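Local structure of exosome complex component Rrp42 (Archaeoglobus fulgidus, 3M7N) at residues H[211-223]-H[241-253]. The protein is a non-catalytic subunit of the archaeal RNA-degrading exosome and probably helps to shape the active site of its Rrp41 partner. Numbering follows the deposited sequence.
Sequences TLTITTDKDDNVV and LLDVSINCARKLR
Thr216 OG1 is held by two polar partners, the Arg253 side chain and a water. It accepts a nearly straight hydrogen bond from Arg253 NH2 at 3.0 Å (163°), and it donates to water 2. That water also donates to Ile246 O and Asp220 OD1 and accepts from Arg253 NH1. The setting is the second RNase PH-type domain, where helix 235-253 lies across a four-stranded antiparallel sheet, here over strand 211-216 and the hairpin turn that follows. Arg253 reaches the turn with CG anti to its backbone N (chi1 -167°) and a bend at chi3. Its guanidinium meets Thr216 OG1 edge-on, while Asp217 O lies over one face and Ala249 O over the opposite one, both offset toward the rim. Leu183 O takes the NE hydrogen. A leucine in place of Arg253 has no N-H to give, and would probably leave Leu183 O and Thr216 OG1 without that donor and water 2 less firmly held. Asp220 is the turn's other polar link to the helix. Arg250 NH2 comes to its OD2 from the syn side but 33° out of the carboxylate plane, in a salt bridge of 2.8 Å. The pair to Arg253 NH1 is long. Asp220 CB packs on Ile246 CG2 at 3.6 Å. Farther back the contact is mostly apolar. Leu242 CD2 meets Val222 CG2 at 3.9 Å, beside the place where Val222 continues the sheet into a strand of the exonuclease 1 chain. Ile214 CD1 rests on Leu242 CA and Ser245 OG, which donates to Leu241 O. At the far end the Leu212 and Leu241 side chains run alongside in opposing senses, CD1 of Leu212 3.7 Å from CD2 of Leu241.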
loop_
_atom_site.group_PDB
_atom_site.type_symbol
_atom_site.label_atom_id
_atom_site.label_comp_id
_atom_site.label_asym_id
_atom_site.label_seq_id
_atom_site.Cartn_x
_atom_site.Cartn_y
_atom_site.Cartn_z
ATOM N N THR H 211 26.581 -7.109 10.672
ATOM C CA THR H 211 26.746 -7.981 11.809
ATOM C C THR H 211 27.033 -9.443 11.456
ATOM O O THR H 211 26.901 -9.882 10.307
ATOM C CB THR H 211 25.504 -7.939 12.721
ATOM O OG1 THR H 211 24.382 -8.486 12.025
ATOM C CG2 THR H 211 25.198 -6.500 13.179
ATOM N N LEU H 212 27.421 -10.189 12.483
ATOM C CA LEU H 212 27.606 -11.626 12.365
ATOM C C LEU H 212 27.033 -12.249 13.631
ATOM O O LEU H 212 27.316 -11.805 14.742
ATOM C CB LEU H 212 29.093 -11.940 12.158
ATOM C CG LEU H 212 29.669 -13.304 11.736
ATOM C CD1 LEU H 212 30.281 -14.019 12.902
ATOM C CD2 LEU H 212 28.696 -14.207 10.992
ATOM N N THR H 213 26.178 -13.239 13.453
ATOM C CA THR H 213 25.587 -13.953 14.567
ATOM C C THR H 213 26.011 -15.422 14.528
ATOM O O THR H 213 25.917 -16.071 13.492
ATOM C CB THR H 213 24.038 -13.889 14.515
ATOM O OG1 THR H 213 23.605 -12.531 14.629
ATOM C CG2 THR H 213 23.454 -14.680 15.647
ATOM N N ILE H 214 26.477 -15.943 15.658
ATOM C CA ILE H 214 26.801 -17.359 15.775
ATOM C C ILE H 214 26.056 -17.929 16.969
ATOM O O ILE H 214 26.125 -17.372 18.069
ATOM C CB ILE H 214 28.325 -17.602 15.958
ATOM C CG1 ILE H 214 29.075 -17.167 14.708
ATOM C CG2 ILE H 214 28.612 -19.096 16.207
ATOM C CD1 ILE H 214 30.522 -16.935 14.926
ATOM N N THR H 215 25.352 -19.032 16.751
ATOM C CA THR H 215 24.636 -19.702 17.822
ATOM C C THR H 215 25.199 -21.085 18.133
ATOM O O THR H 215 25.456 -21.890 17.240
ATOM C CB THR H 215 23.143 -19.836 17.487
ATOM O OG1 THR H 215 22.662 -18.571 17.011
ATOM C CG2 THR H 215 22.332 -20.299 18.719
ATOM N N THR H 216 25.363 -21.374 19.416
ATOM C CA THR H 216 25.857 -22.677 19.816
ATOM C C THR H 216 24.896 -23.392 20.755
ATOM O O THR H 216 24.027 -22.772 21.379
ATOM C CB THR H 216 27.216 -22.560 20.505
ATOM O OG1 THR H 216 27.058 -21.790 21.696
ATOM C CG2 THR H 216 28.224 -21.870 19.601
ATOM N N ASP H 217 25.062 -24.709 20.841
ATOM C CA ASP H 217 24.342 -25.512 21.811
ATOM C C ASP H 217 25.196 -25.741 23.063
ATOM O O ASP H 217 26.285 -25.177 23.194
ATOM C CB ASP H 217 23.877 -26.848 21.203
ATOM C CG ASP H 217 25.035 -27.792 20.859
ATOM O OD1 ASP H 217 26.168 -27.575 21.320
ATOM O OD2 ASP H 217 24.799 -28.771 20.115
ATOM N N LYS H 218 24.663 -26.561 23.968
ATOM C CA LYS H 218 25.314 -27.036 25.200
ATOM C C LYS H 218 26.789 -27.440 25.086
ATOM O O LYS H 218 27.596 -27.148 25.954
ATOM C CB LYS H 218 24.570 -28.298 25.666
ATOM C CG LYS H 218 23.745 -28.153 26.900
ATOM C CD LYS H 218 23.212 -29.523 27.281
ATOM C CE LYS H 218 22.932 -30.322 26.024
ATOM N NZ LYS H 218 22.850 -31.788 26.277
ATOM N N ASP H 219 27.105 -28.183 24.039
ATOM C CA ASP H 219 28.425 -28.771 23.872
ATOM C C ASP H 219 29.312 -27.933 23.001
ATOM O O ASP H 219 30.301 -28.440 22.477
ATOM C CB ASP H 219 28.298 -30.151 23.213
ATOM C CG ASP H 219 27.404 -31.085 23.996
ATOM O OD1 ASP H 219 27.450 -31.028 25.246
ATOM O OD2 ASP H 219 26.659 -31.873 23.370
ATOM N N ASP H 220 28.942 -26.674 22.799
ATOM C CA ASP H 220 29.734 -25.753 21.972
ATOM C C ASP H 220 29.721 -26.084 20.472
ATOM O O ASP H 220 30.530 -25.561 19.717
ATOM C CB ASP H 220 31.188 -25.662 22.453
ATOM C CG ASP H 220 31.323 -25.027 23.842
ATOM O OD1 ASP H 220 30.315 -24.594 24.443
ATOM O OD2 ASP H 220 32.466 -24.950 24.338
ATOM N N ASN H 221 28.816 -26.949 20.035
ATOM C CA ASN H 221 28.601 -27.073 18.604
ATOM C C ASN H 221 27.929 -25.832 18.089
ATOM O O ASN H 221 27.049 -25.262 18.757
ATOM C CB ASN H 221 27.732 -28.271 18.280
ATOM C CG ASN H 221 28.359 -29.553 18.728
ATOM O OD1 ASN H 221 27.709 -30.392 19.337
ATOM N ND2 ASN H 221 29.644 -29.701 18.458
ATOM N N VAL H 222 28.364 -25.390 16.920
ATOM C CA VAL H 222 27.705 -24.296 16.247
ATOM C C VAL H 222 26.436 -24.879 15.633
ATOM O O VAL H 222 26.465 -25.942 15.003
ATOM C CB VAL H 222 28.594 -23.673 15.164
ATOM C CG1 VAL H 222 27.851 -22.568 14.433
ATOM C CG2 VAL H 222 29.894 -23.127 15.791
ATOM N N VAL H 223 25.324 -24.178 15.828
ATOM C CA VAL H 223 24.009 -24.712 15.503
ATOM C C VAL H 223 23.276 -23.786 14.514
ATOM O O VAL H 223 22.371 -24.208 13.785
ATOM C CB VAL H 223 23.224 -24.987 16.832
ATOM C CG1 VAL H 223 21.882 -24.311 16.871
ATOM C CG2 VAL H 223 23.125 -26.501 17.119
ATOM N N LEU H 241 36.655 -14.626 15.410
ATOM C CA LEU H 241 35.344 -14.360 16.006
ATOM C C LEU H 241 34.552 -15.637 16.262
ATOM O O LEU H 241 33.747 -15.705 17.174
ATOM C CB LEU H 241 34.522 -13.408 15.126
ATOM C CG LEU H 241 33.228 -12.847 15.730
ATOM C CD1 LEU H 241 33.489 -12.245 17.122
ATOM C CD2 LEU H 241 32.598 -11.805 14.797
ATOM N N LEU H 242 34.776 -16.651 15.444
ATOM C CA LEU H 242 34.168 -17.952 15.685
ATOM C C LEU H 242 34.497 -18.406 17.111
ATOM O O LEU H 242 33.602 -18.838 17.864
ATOM C CB LEU H 242 34.720 -18.968 14.676
ATOM C CG LEU H 242 33.921 -20.175 14.188
ATOM C CD1 LEU H 242 34.848 -21.344 14.066
ATOM C CD2 LEU H 242 32.728 -20.541 15.058
ATOM N N ASP H 243 35.784 -18.301 17.477
ATOM C CA ASP H 243 36.261 -18.769 18.787
ATOM C C ASP H 243 35.755 -17.901 19.917
ATOM O O ASP H 243 35.191 -18.399 20.903
ATOM C CB ASP H 243 37.803 -18.884 18.826
ATOM C CG ASP H 243 38.329 -20.009 17.915
ATOM O OD1 ASP H 243 37.660 -21.063 17.805
ATOM O OD2 ASP H 243 39.393 -19.829 17.285
ATOM N N VAL H 244 35.943 -16.600 19.770
ATOM C CA VAL H 244 35.450 -15.646 20.748
ATOM C C VAL H 244 33.971 -15.897 21.058
ATOM O O VAL H 244 33.570 -15.875 22.227
ATOM C CB VAL H 244 35.695 -14.196 20.259
ATOM C CG1 VAL H 244 34.808 -13.200 21.008
ATOM C CG2 VAL H 244 37.171 -13.826 20.397
ATOM N N SER H 245 33.182 -16.197 20.015
ATOM C CA SER H 245 31.728 -16.340 20.142
ATOM C C SER H 245 31.310 -17.596 20.893
ATOM O O SER H 245 30.430 -17.559 21.755
ATOM C CB SER H 245 31.030 -16.319 18.770
ATOM O OG SER H 245 31.241 -15.096 18.108
ATOM N N ILE H 246 31.920 -18.717 20.540
ATOM C CA ILE H 246 31.658 -19.951 21.251
ATOM C C ILE H 246 31.924 -19.708 22.731
ATOM O O ILE H 246 31.118 -20.051 23.574
ATOM C CB ILE H 246 32.543 -21.111 20.725
ATOM C CG1 ILE H 246 32.260 -21.365 19.232
ATOM C CG2 ILE H 246 32.341 -22.373 21.569
ATOM C CD1 ILE H 246 33.146 -22.436 18.597
ATOM N N ASN H 247 33.049 -19.069 23.027
ATOM C CA ASN H 247 33.388 -18.735 24.402
ATOM C C ASN H 247 32.325 -17.849 25.070
ATOM O O ASN H 247 31.783 -18.224 26.114
ATOM C CB ASN H 247 34.785 -18.098 24.476
ATOM C CG ASN H 247 35.383 -18.148 25.878
ATOM O OD1 ASN H 247 35.984 -19.151 26.272
ATOM N ND2 ASN H 247 35.225 -17.063 26.633
ATOM N N CYS H 248 32.031 -16.686 24.474
ATOM C CA CYS H 248 30.976 -15.783 24.976
ATOM C C CYS H 248 29.649 -16.486 25.242
ATOM O O CYS H 248 28.987 -16.215 26.238
ATOM C CB CYS H 248 30.704 -14.648 23.985
ATOM S SG CYS H 248 31.966 -13.401 23.893
ATOM N N ALA H 249 29.257 -17.361 24.322
ATOM C CA ALA H 249 28.032 -18.140 24.435
ATOM C C ALA H 249 28.047 -19.015 25.693
ATOM O O ALA H 249 27.023 -19.184 26.368
ATOM C CB ALA H 249 27.850 -19.015 23.173
ATOM N N ARG H 250 29.215 -19.577 25.991
ATOM C CA ARG H 250 29.387 -20.415 27.172
ATOM C C ARG H 250 29.186 -19.600 28.440
ATOM O O ARG H 250 28.433 -20.005 29.310
ATOM C CB ARG H 250 30.773 -21.089 27.192
ATOM C CG ARG H 250 30.797 -22.544 26.710
ATOM C CD ARG H 250 31.917 -23.341 27.402
ATOM N NE ARG H 250 33.091 -22.503 27.625
ATOM C CZ ARG H 250 34.036 -22.274 26.719
ATOM N NH1 ARG H 250 35.060 -21.481 27.013
ATOM N NH2 ARG H 250 33.967 -22.842 25.522
ATOM N N LYS H 251 29.868 -18.462 28.553
ATOM C CA LYS H 251 29.656 -17.585 29.707
ATOM C C LYS H 251 28.169 -17.258 29.877
ATOM O O LYS H 251 27.600 -17.399 30.964
ATOM C CB LYS H 251 30.422 -16.280 29.540
ATOM C CG LYS H 251 31.900 -16.342 29.900
ATOM C CD LYS H 251 32.514 -17.674 29.538
ATOM C CE LYS H 251 33.925 -17.821 30.111
ATOM N NZ LYS H 251 34.269 -19.277 30.276
ATOM N N LEU H 252 27.546 -16.821 28.790
ATOM C CA LEU H 252 26.136 -16.499 28.807
ATOM C C LEU H 252 25.324 -17.657 29.338
ATOM O O LEU H 252 24.403 -17.479 30.142
ATOM C CB LEU H 252 25.666 -16.110 27.398
ATOM C CG LEU H 252 26.044 -14.665 27.059
ATOM C CD1 LEU H 252 25.622 -14.284 25.658
ATOM C CD2 LEU H 252 25.429 -13.713 28.091
ATOM N N ARG H 253 25.671 -18.846 28.863
ATOM C CA ARG H 253 24.939 -20.063 29.162
ATOM C C ARG H 253 24.962 -20.286 30.667
ATOM O O ARG H 253 24.040 -20.853 31.237
ATOM C CB ARG H 253 25.578 -21.234 28.406
ATOM C CG ARG H 253 24.763 -22.517 28.348
ATOM C CD ARG H 253 25.300 -23.462 27.274
ATOM N NE ARG H 253 24.845 -23.078 25.952
ATOM C CZ ARG H 253 25.622 -22.649 24.965
ATOM N NH1 ARG H 253 26.949 -22.560 25.124
ATOM N NH2 ARG H 253 25.056 -22.306 23.802
HETATM O O HOH W 1 29.423 -12.858 17.071
HETATM O O HOH W 2 29.241 -21.908 23.299
HETATM O O HOH W 3 28.645 -24.842 26.636
#